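Local coordinates for sugar kinase, pfkB family (Thermotoga maritima, PDB 2AJR), which is a pfkB-family carbohydrate kinase that probably transfers a phosphate from ATP to a fructose phosphate, at residues C149-G154 with G278-F283. Residues are numbered along the deposited sequence; the frame is centred on the assembly and turned at random.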
loop_
_atom_site.group_PDB
_atom_site.type_symbol
_atom_site.label_atom_id
_atom_site.label_comp_id
_atom_site.label_asym_id
_atom_site.label_seq_id
_atom_site.Cartn_x
_atom_site.Cartn_y
_atom_site.Cartn_z
ATOM N N CYS A 149 -29.200 15.789 -11.470
ATOM C CA CYS A 149 -28.761 15.923 -10.085
ATOM C C CYS A 149 -27.284 15.608 -9.878
ATOM O O CYS A 149 -26.680 14.889 -10.656
ATOM C CB CYS A 149 -29.614 15.038 -9.184
ATOM S SG CYS A 149 -29.111 13.354 -9.152
ATOM N N VAL A 150 -26.721 16.128 -8.793
ATOM C CA VAL A 150 -25.287 16.039 -8.523
ATOM C C VAL A 150 -25.014 15.489 -7.120
ATOM O O VAL A 150 -25.770 15.759 -6.178
ATOM C CB VAL A 150 -24.609 17.429 -8.662
ATOM C CG1 VAL A 150 -25.051 18.365 -7.536
ATOM C CG2 VAL A 150 -23.097 17.306 -8.675
ATOM N N VAL A 151 -23.927 14.720 -7.000
ATOM C CA VAL A 151 -23.479 14.163 -5.732
ATOM C C VAL A 151 -22.077 14.638 -5.457
ATOM O O VAL A 151 -21.171 14.357 -6.242
ATOM C CB VAL A 151 -23.426 12.638 -5.760
ATOM C CG1 VAL A 151 -22.878 12.109 -4.430
ATOM C CG2 VAL A 151 -24.798 12.067 -6.096
ATOM N N ILE A 152 -21.904 15.362 -4.352
ATOM C CA ILE A 152 -20.608 15.885 -3.954
ATOM C C ILE A 152 -20.252 15.239 -2.632
ATOM O O ILE A 152 -20.856 15.549 -1.614
ATOM C CB ILE A 152 -20.635 17.401 -3.742
ATOM C CG1 ILE A 152 -21.004 18.122 -5.035
ATOM C CG2 ILE A 152 -19.273 17.864 -3.254
ATOM C CD1 ILE A 152 -21.887 19.331 -4.822
ATOM N N SER A 153 -19.282 14.331 -2.632
ATOM C CA SER A 153 -18.955 13.642 -1.395
ATOM C C SER A 153 -17.473 13.348 -1.227
ATOM O O SER A 153 -16.715 13.293 -2.196
ATOM C CB SER A 153 -19.796 12.373 -1.250
ATOM O OG SER A 153 -19.524 11.478 -2.295
ATOM N N GLY A 154 -17.078 13.208 0.037
ATOM C CA GLY A 154 -15.732 12.823 0.393
ATOM C C GLY A 154 -14.817 14.011 0.577
ATOM O O GLY A 154 -15.211 15.155 0.417
ATOM N N GLY A 278 -28.330 4.562 -3.290
ATOM C CA GLY A 278 -29.701 4.116 -3.171
ATOM C C GLY A 278 -30.641 5.297 -3.200
ATOM O O GLY A 278 -31.628 5.285 -3.925
HETATM N N MSE A 279 -30.322 6.325 -2.423
HETATM C CA MSE A 279 -31.126 7.533 -2.400
HETATM C C MSE A 279 -31.185 8.186 -3.768
HETATM O O MSE A 279 -32.259 8.588 -4.208
HETATM C CB MSE A 279 -30.592 8.529 -1.375
HETATM C CG MSE A 279 -30.808 8.084 0.038
HETATM SE SE MSE A 279 -30.414 9.478 1.354
HETATM C CE MSE A 279 -32.245 10.077 1.779
ATOM N N VAL A 280 -30.042 8.290 -4.438
ATOM C CA VAL A 280 -30.027 8.885 -5.771
ATOM C C VAL A 280 -30.960 8.092 -6.689
ATOM O O VAL A 280 -31.834 8.672 -7.330
ATOM C CB VAL A 280 -28.602 8.990 -6.378
ATOM C CG1 VAL A 280 -28.661 9.658 -7.750
ATOM C CG2 VAL A 280 -27.707 9.785 -5.462
ATOM N N TYR A 281 -30.808 6.770 -6.704
ATOM C CA TYR A 281 -31.671 5.884 -7.495
ATOM C C TYR A 281 -33.160 6.077 -7.192
ATOM O O TYR A 281 -33.979 6.094 -8.110
ATOM C CB TYR A 281 -31.294 4.418 -7.260
ATOM C CG TYR A 281 -32.192 3.405 -7.941
ATOM C CD1 TYR A 281 -31.929 2.978 -9.235
ATOM C CD2 TYR A 281 -33.293 2.854 -7.286
ATOM C CE1 TYR A 281 -32.743 2.042 -9.876
ATOM C CE2 TYR A 281 -34.113 1.905 -7.921
ATOM C CZ TYR A 281 -33.827 1.512 -9.214
ATOM O OH TYR A 281 -34.610 0.592 -9.859
ATOM N N TYR A 282 -33.508 6.198 -5.918
ATOM C CA TYR A 282 -34.909 6.311 -5.539
ATOM C C TYR A 282 -35.470 7.622 -6.045
ATOM O O TYR A 282 -36.588 7.670 -6.560
ATOM C CB TYR A 282 -35.106 6.243 -4.015
ATOM C CG TYR A 282 -36.569 6.115 -3.617
ATOM C CD1 TYR A 282 -37.423 7.216 -3.613
ATOM C CD2 TYR A 282 -37.100 4.879 -3.267
ATOM C CE1 TYR A 282 -38.778 7.080 -3.270
ATOM C CE2 TYR A 282 -38.445 4.733 -2.918
ATOM C CZ TYR A 282 -39.277 5.827 -2.921
ATOM O OH TYR A 282 -40.596 5.643 -2.561
ATOM N N PHE A 283 -34.699 8.687 -5.853
ATOM C CA PHE A 283 -35.067 10.003 -6.348
ATOM C C PHE A 283 -35.328 9.936 -7.853
ATOM O O PHE A 283 -36.421 10.284 -8.310
ATOM C CB PHE A 283 -33.966 11.014 -6.033
ATOM C CG PHE A 283 -34.233 12.386 -6.568
ATOM C CD1 PHE A 283 -35.287 13.130 -6.089
ATOM C CD2 PHE A 283 -33.420 12.935 -7.540
ATOM C CE1 PHE A 283 -35.533 14.391 -6.573
ATOM C CE2 PHE A 283 -33.665 14.195 -8.025
ATOM C CZ PHE A 283 -34.722 14.925 -7.539
#
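Val280 meets two residues of strand 149-153 through its two methyl groups. Its CG1 lies 4.0 Å from the sulfur SG of Cys149. Its CG2 lies 3.8 Å from CG2 of Val151. The two valine side chains approach each other at a slant, one methyl of each making the touch. In Val280, CG1 is anti to the backbone N (chi1 -178°), which aims CG1 at the cysteine and CG2 at Val151. Val151 (chi1 177°) answers with CG2, the methyl beside its backbone N.

Phe283 adds a third, looser touch one turn further along the helix. CB of Cys149 approaches the Phe283 ring obliquely and comes within 4.3 Å of its CE2. Cys149 thus uses its sulfur for Val280 and its CB for the phenylalanine. No hydrogen bond crosses the contact.

Cys149 and Val151 alternate with Val150, whose side chain points away from the helix. Segment 278-283 runs nearly antiparallel to strand 149-153 (171°), and their axes approach to 10.6 Å. Backbone bonds tie the strand to its parallel neighbours: Cys149 and Val151 to strand 14-18, and Val150 to strand 178-182. The same neighbours widen the apolar patch. Val14 touches Cys149, Val151 and Val280, while Phe178 touches Cys149 and stacks on the Phe283 ring. On another side of the helix, Met279 and Tyr282 pack against helix 290-304.

The contact therefore seats helix 271-286 on one face of the central sheet of this ribokinase-like alpha/beta fold. It lies away from the magnesium site. Cys149, Val151 and Val280 are buried, and the touching groups are methyls, a ring, and the CB and sulfur of a cysteine. Van der Waals and hydrophobic forces, with no directional polar bond, hold helix and strand together here.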